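Local coordinates for protein 2-oxoglutarate carboxylase small subunit (Hydrogenobacter thermophilus, PDB 7KCT) that belongs to the biotin carboxylase-like ATP-grasp proteins and binds ADP, bicarbonate and magnesium, at residues 340-348 with 404-415. Sequence-based numbering, arbitrary orientation.
With ADP (adenosine-5'-diphosphate), chain D.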
loop_
_atom_site.group_PDB
_atom_site.type_symbol
_atom_site.label_atom_id
_atom_site.label_comp_id
_atom_site.label_asym_id
_atom_site.label_seq_id
_atom_site.Cartn_x
_atom_site.Cartn_y
_atom_site.Cartn_z
ATOM N N GLY A 340 9.166 8.431 10.774
ATOM C CA GLY A 340 9.380 7.002 10.721
ATOM C C GLY A 340 10.427 6.575 9.711
ATOM O O GLY A 340 11.337 7.308 9.335
ATOM N N TYR A 341 10.286 5.325 9.278
ATOM C CA TYR A 341 11.293 4.664 8.474
ATOM C C TYR A 341 10.625 3.881 7.355
ATOM O O TYR A 341 9.588 3.269 7.577
ATOM C CB TYR A 341 12.116 3.694 9.335
ATOM C CG TYR A 341 13.003 4.358 10.338
ATOM C CD1 TYR A 341 12.539 4.658 11.605
ATOM C CD2 TYR A 341 14.304 4.707 10.011
ATOM C CE1 TYR A 341 13.357 5.285 12.528
ATOM C CE2 TYR A 341 15.126 5.347 10.926
ATOM C CZ TYR A 341 14.645 5.642 12.174
ATOM O OH TYR A 341 15.459 6.272 13.087
ATOM N N SER A 342 11.264 3.863 6.192
ATOM C CA SER A 342 10.772 3.205 5.002
ATOM C C SER A 342 11.923 2.493 4.329
ATOM O O SER A 342 13.049 2.995 4.298
ATOM C CB SER A 342 10.101 4.240 4.083
ATOM O OG SER A 342 9.731 3.663 2.842
ATOM N N ILE A 343 11.639 1.317 3.793
ATOM C CA ILE A 343 12.609 0.482 3.124
ATOM C C ILE A 343 11.995 0.062 1.800
ATOM O O ILE A 343 10.813 -0.301 1.747
ATOM C CB ILE A 343 12.963 -0.763 3.975
ATOM C CG1 ILE A 343 13.412 -0.400 5.385
ATOM C CG2 ILE A 343 14.078 -1.560 3.346
ATOM C CD1 ILE A 343 13.667 -1.631 6.298
ATOM N N GLU A 344 12.807 0.076 0.750
ATOM C CA GLU A 344 12.466 -0.402 -0.565
ATOM C C GLU A 344 13.424 -1.508 -0.969
ATOM O O GLU A 344 14.647 -1.359 -0.873
ATOM C CB GLU A 344 12.506 0.739 -1.617
ATOM C CG GLU A 344 12.513 0.222 -3.091
ATOM C CD GLU A 344 12.444 1.336 -4.146
ATOM O OE1 GLU A 344 13.432 1.627 -4.877
ATOM O OE2 GLU A 344 11.359 1.911 -4.276
ATOM N N CYS A 345 12.874 -2.576 -1.520
ATOM C CA CYS A 345 13.663 -3.649 -2.087
ATOM C C CYS A 345 13.311 -3.789 -3.557
ATOM O O CYS A 345 12.131 -3.790 -3.914
ATOM C CB CYS A 345 13.454 -4.957 -1.342
ATOM S SG CYS A 345 13.985 -4.964 0.377
ATOM N N ARG A 346 14.335 -3.874 -4.399
ATOM C CA ARG A 346 14.145 -4.101 -5.824
ATOM C C ARG A 346 13.995 -5.584 -6.044
ATOM O O ARG A 346 14.885 -6.361 -5.666
ATOM C CB ARG A 346 15.314 -3.564 -6.635
ATOM C CG ARG A 346 15.579 -2.120 -6.314
ATOM C CD ARG A 346 16.300 -1.483 -7.448
ATOM N NE ARG A 346 16.695 -0.115 -7.143
ATOM C CZ ARG A 346 17.295 0.654 -8.028
ATOM N NH1 ARG A 346 17.524 0.151 -9.240
ATOM N NH2 ARG A 346 17.696 1.882 -7.702
ATOM N N ILE A 347 12.868 -5.971 -6.629
ATOM C CA ILE A 347 12.595 -7.356 -6.995
ATOM C C ILE A 347 12.992 -7.480 -8.455
ATOM O O ILE A 347 12.239 -7.057 -9.338
ATOM C CB ILE A 347 11.123 -7.739 -6.821
ATOM C CG1 ILE A 347 10.563 -7.204 -5.518
ATOM C CG2 ILE A 347 10.967 -9.214 -6.956
ATOM C CD1 ILE A 347 11.186 -7.721 -4.387
ATOM N N ASN A 348 14.168 -8.051 -8.714
ATOM C CA ASN A 348 14.689 -8.179 -10.061
ATOM C C ASN A 348 14.603 -9.623 -10.511
ATOM O O ASN A 348 14.702 -10.560 -9.703
ATOM C CB ASN A 348 16.159 -7.720 -10.161
ATOM C CG ASN A 348 16.367 -6.286 -9.743
ATOM O OD1 ASN A 348 15.576 -5.405 -10.059
ATOM N ND2 ASN A 348 17.462 -6.039 -9.027
ATOM N N TRP A 404 12.546 1.570 13.117
ATOM C CA TRP A 404 13.417 0.850 12.182
ATOM C C TRP A 404 13.194 -0.669 12.232
ATOM O O TRP A 404 13.095 -1.335 11.183
ATOM C CB TRP A 404 14.893 1.182 12.499
ATOM C CG TRP A 404 15.848 0.281 11.820
ATOM C CD1 TRP A 404 16.657 -0.656 12.407
ATOM C CD2 TRP A 404 16.119 0.220 10.421
ATOM N NE1 TRP A 404 17.378 -1.328 11.447
ATOM C CE2 TRP A 404 17.088 -0.790 10.223
ATOM C CE3 TRP A 404 15.626 0.911 9.312
ATOM C CZ2 TRP A 404 17.542 -1.146 8.960
ATOM C CZ3 TRP A 404 16.091 0.578 8.081
ATOM C CH2 TRP A 404 17.028 -0.460 7.909
ATOM N N GLU A 405 13.181 -1.238 13.445
ATOM C CA GLU A 405 13.065 -2.687 13.621
ATOM C C GLU A 405 11.735 -3.224 13.084
ATOM O O GLU A 405 11.675 -4.339 12.572
ATOM C CB GLU A 405 13.203 -3.057 15.113
ATOM C CG GLU A 405 14.569 -2.812 15.750
ATOM C CD GLU A 405 14.832 -1.356 16.150
ATOM O OE1 GLU A 405 13.885 -0.517 16.183
ATOM O OE2 GLU A 405 16.016 -1.054 16.433
ATOM N N VAL A 406 10.653 -2.469 13.258
ATOM C CA VAL A 406 9.347 -2.859 12.736
ATOM C C VAL A 406 9.348 -2.780 11.218
ATOM O O VAL A 406 8.679 -3.575 10.549
ATOM C CB VAL A 406 8.256 -1.975 13.374
ATOM C CG1 VAL A 406 6.825 -2.426 12.936
ATOM C CG2 VAL A 406 8.460 -1.954 14.924
ATOM N N ALA A 407 10.096 -1.820 10.651
ATOM C CA ALA A 407 10.180 -1.705 9.203
ATOM C C ALA A 407 10.892 -2.910 8.615
ATOM O O ALA A 407 10.449 -3.476 7.607
ATOM C CB ALA A 407 10.907 -0.406 8.830
ATOM N N VAL A 408 11.983 -3.334 9.249
ATOM C CA VAL A 408 12.683 -4.543 8.823
ATOM C C VAL A 408 11.765 -5.765 8.902
ATOM O O VAL A 408 11.708 -6.581 7.965
ATOM C CB VAL A 408 13.952 -4.739 9.672
ATOM C CG1 VAL A 408 14.640 -6.037 9.281
ATOM C CG2 VAL A 408 14.916 -3.571 9.500
ATOM N N ASP A 409 11.068 -5.923 10.037
ATOM C CA ASP A 409 10.161 -7.057 10.235
ATOM C C ASP A 409 9.032 -7.024 9.212
ATOM O O ASP A 409 8.700 -8.048 8.594
ATOM C CB ASP A 409 9.567 -7.031 11.650
ATOM C CG ASP A 409 10.612 -7.181 12.772
ATOM O OD1 ASP A 409 11.670 -7.822 12.583
ATOM O OD2 ASP A 409 10.345 -6.683 13.877
ATOM N N ARG A 410 8.513 -5.827 8.938
ATOM C CA ARG A 410 7.436 -5.693 7.969
ATOM C C ARG A 410 7.913 -6.053 6.570
ATOM O O ARG A 410 7.182 -6.694 5.810
ATOM C CB ARG A 410 6.888 -4.262 8.003
ATOM C CG ARG A 410 5.832 -3.960 6.951
ATOM C CD ARG A 410 5.062 -2.711 7.434
ATOM N NE ARG A 410 4.216 -3.115 8.551
ATOM C CZ ARG A 410 3.762 -2.323 9.514
ATOM N NH1 ARG A 410 4.110 -1.045 9.567
ATOM N NH2 ARG A 410 2.988 -2.835 10.453
ATOM N N MET A 411 9.142 -5.664 6.204
ATOM C CA MET A 411 9.669 -6.003 4.882
ATOM C C MET A 411 9.983 -7.498 4.756
ATOM O O MET A 411 9.698 -8.115 3.720
ATOM C CB MET A 411 10.932 -5.168 4.588
ATOM C CG MET A 411 11.627 -5.539 3.293
ATOM S SD MET A 411 10.695 -5.182 1.763
ATOM C CE MET A 411 10.892 -3.420 1.666
ATOM N N ARG A 412 10.663 -8.075 5.745
ATOM C CA ARG A 412 10.863 -9.524 5.749
ATOM C C ARG A 412 9.540 -10.274 5.513
ATOM O O ARG A 412 9.471 -11.202 4.715
ATOM C CB ARG A 412 11.455 -9.954 7.081
ATOM C CG ARG A 412 11.838 -11.460 7.184
ATOM C CD ARG A 412 11.999 -11.951 8.638
ATOM N NE ARG A 412 10.772 -11.789 9.454
ATOM C CZ ARG A 412 10.660 -10.970 10.501
ATOM N NH1 ARG A 412 11.683 -10.219 10.875
ATOM N NH2 ARG A 412 9.528 -10.896 11.202
ATOM N N SER A 413 8.487 -9.886 6.217
ATOM C CA SER A 413 7.206 -10.584 6.138
ATOM C C SER A 413 6.509 -10.379 4.800
ATOM O O SER A 413 5.788 -11.265 4.331
ATOM C CB SER A 413 6.275 -10.113 7.257
ATOM O OG SER A 413 6.801 -10.478 8.499
ATOM N N ALA A 414 6.614 -9.181 4.240
ATOM C CA ALA A 414 6.080 -8.925 2.912
ATOM C C ALA A 414 6.811 -9.773 1.879
ATOM O O ALA A 414 6.179 -10.473 1.078
ATOM C CB ALA A 414 6.193 -7.435 2.583
ATOM N N LEU A 415 8.140 -9.808 1.958
ATOM C CA LEU A 415 8.942 -10.577 1.005
ATOM C C LEU A 415 8.643 -12.077 1.075
ATOM O O LEU A 415 8.617 -12.783 0.048
ATOM C CB LEU A 415 10.418 -10.340 1.306
ATOM C CG LEU A 415 11.090 -9.027 0.948
ATOM C CD1 LEU A 415 12.436 -8.906 1.648
ATOM C CD2 LEU A 415 11.240 -8.932 -0.575
HETATM P PB ADP D . 18.526 5.134 -9.879
HETATM O O1B ADP D . 17.205 5.721 -10.341
HETATM O O2B ADP D . 18.909 5.098 -8.417
HETATM O O3B ADP D . 19.680 5.346 -10.808
HETATM P PA ADP D . 19.244 2.676 -11.294
HETATM O O1A ADP D . 18.919 1.281 -11.711
HETATM O O2A ADP D . 20.635 3.276 -11.392
HETATM O O3A ADP D . 18.434 3.295 -10.079
HETATM O "O5'" ADP D . 18.515 3.580 -12.888
HETATM C "C5'" ADP D . 17.461 2.761 -13.550
HETATM C "C4'" ADP D . 17.590 2.684 -15.003
HETATM O "O4'" ADP D . 18.242 3.775 -15.617
HETATM C "C3'" ADP D . 18.495 1.334 -15.186
HETATM O "O3'" ADP D . 18.053 0.680 -16.251
HETATM C "C2'" ADP D . 19.877 2.074 -15.375
HETATM O "O2'" ADP D . 20.708 1.401 -16.200
HETATM C "C1'" ADP D . 19.334 3.261 -16.225
HETATM N N9 ADP D . 20.193 4.516 -16.179
HETATM C C8 ADP D . 20.692 5.218 -15.055
HETATM N N7 ADP D . 21.450 6.296 -15.390
HETATM C C5 ADP D . 21.406 6.318 -16.767
HETATM C C6 ADP D . 22.001 7.198 -17.691
HETATM N N6 ADP D . 22.766 8.262 -17.257
HETATM N N1 ADP D . 21.820 7.009 -19.039
HETATM C C2 ADP D . 21.059 5.901 -19.377
HETATM N N3 ADP D . 20.432 4.973 -18.610
HETATM C C4 ADP D . 20.630 5.227 -17.282
#
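Trp404 sets its CB squarely over the ring of Tyr341, 4.2 Å from the ring centroid, a CH-pi contact at the start of helix 404-415. The two side chains cross at about a right angle, and the indole, carried anti to the backbone N (chi1 167°), brings CZ3 to 3.7 Å from Ile343 CD1. β-Branched Ile343 suits an extended strand, and its CG1-CD1 arm packs by CD1 against Trp404, Ala407 and Val408. Ala407, with only a methyl, lets the helix lie close, its CB 3.9 Å from Ile343 CD1. One turn on, the flexible Met411 bends at chi2 and chi3, laying SD 3.6 Å from Cys345 SG, while Leu415 CD2 meets Ile347 CD1 at 4.0 Å.

Alternation in the strand turns Arg346 away from this apolar seam to ADP, where NH2 donates to O3A at 2.9 Å and NH1 to O1A at 3.1 Å. Salt bridges to Glu248 and Glu304 help position its guanidinium.

The helix crosses the strand at -30° within the biotin carboxylase C-terminal domain. Strand 341-351 runs antiparallel between strands 244-250 and 393-401, and helix 305-312 packs against Ser342 and Glu344 on its other face.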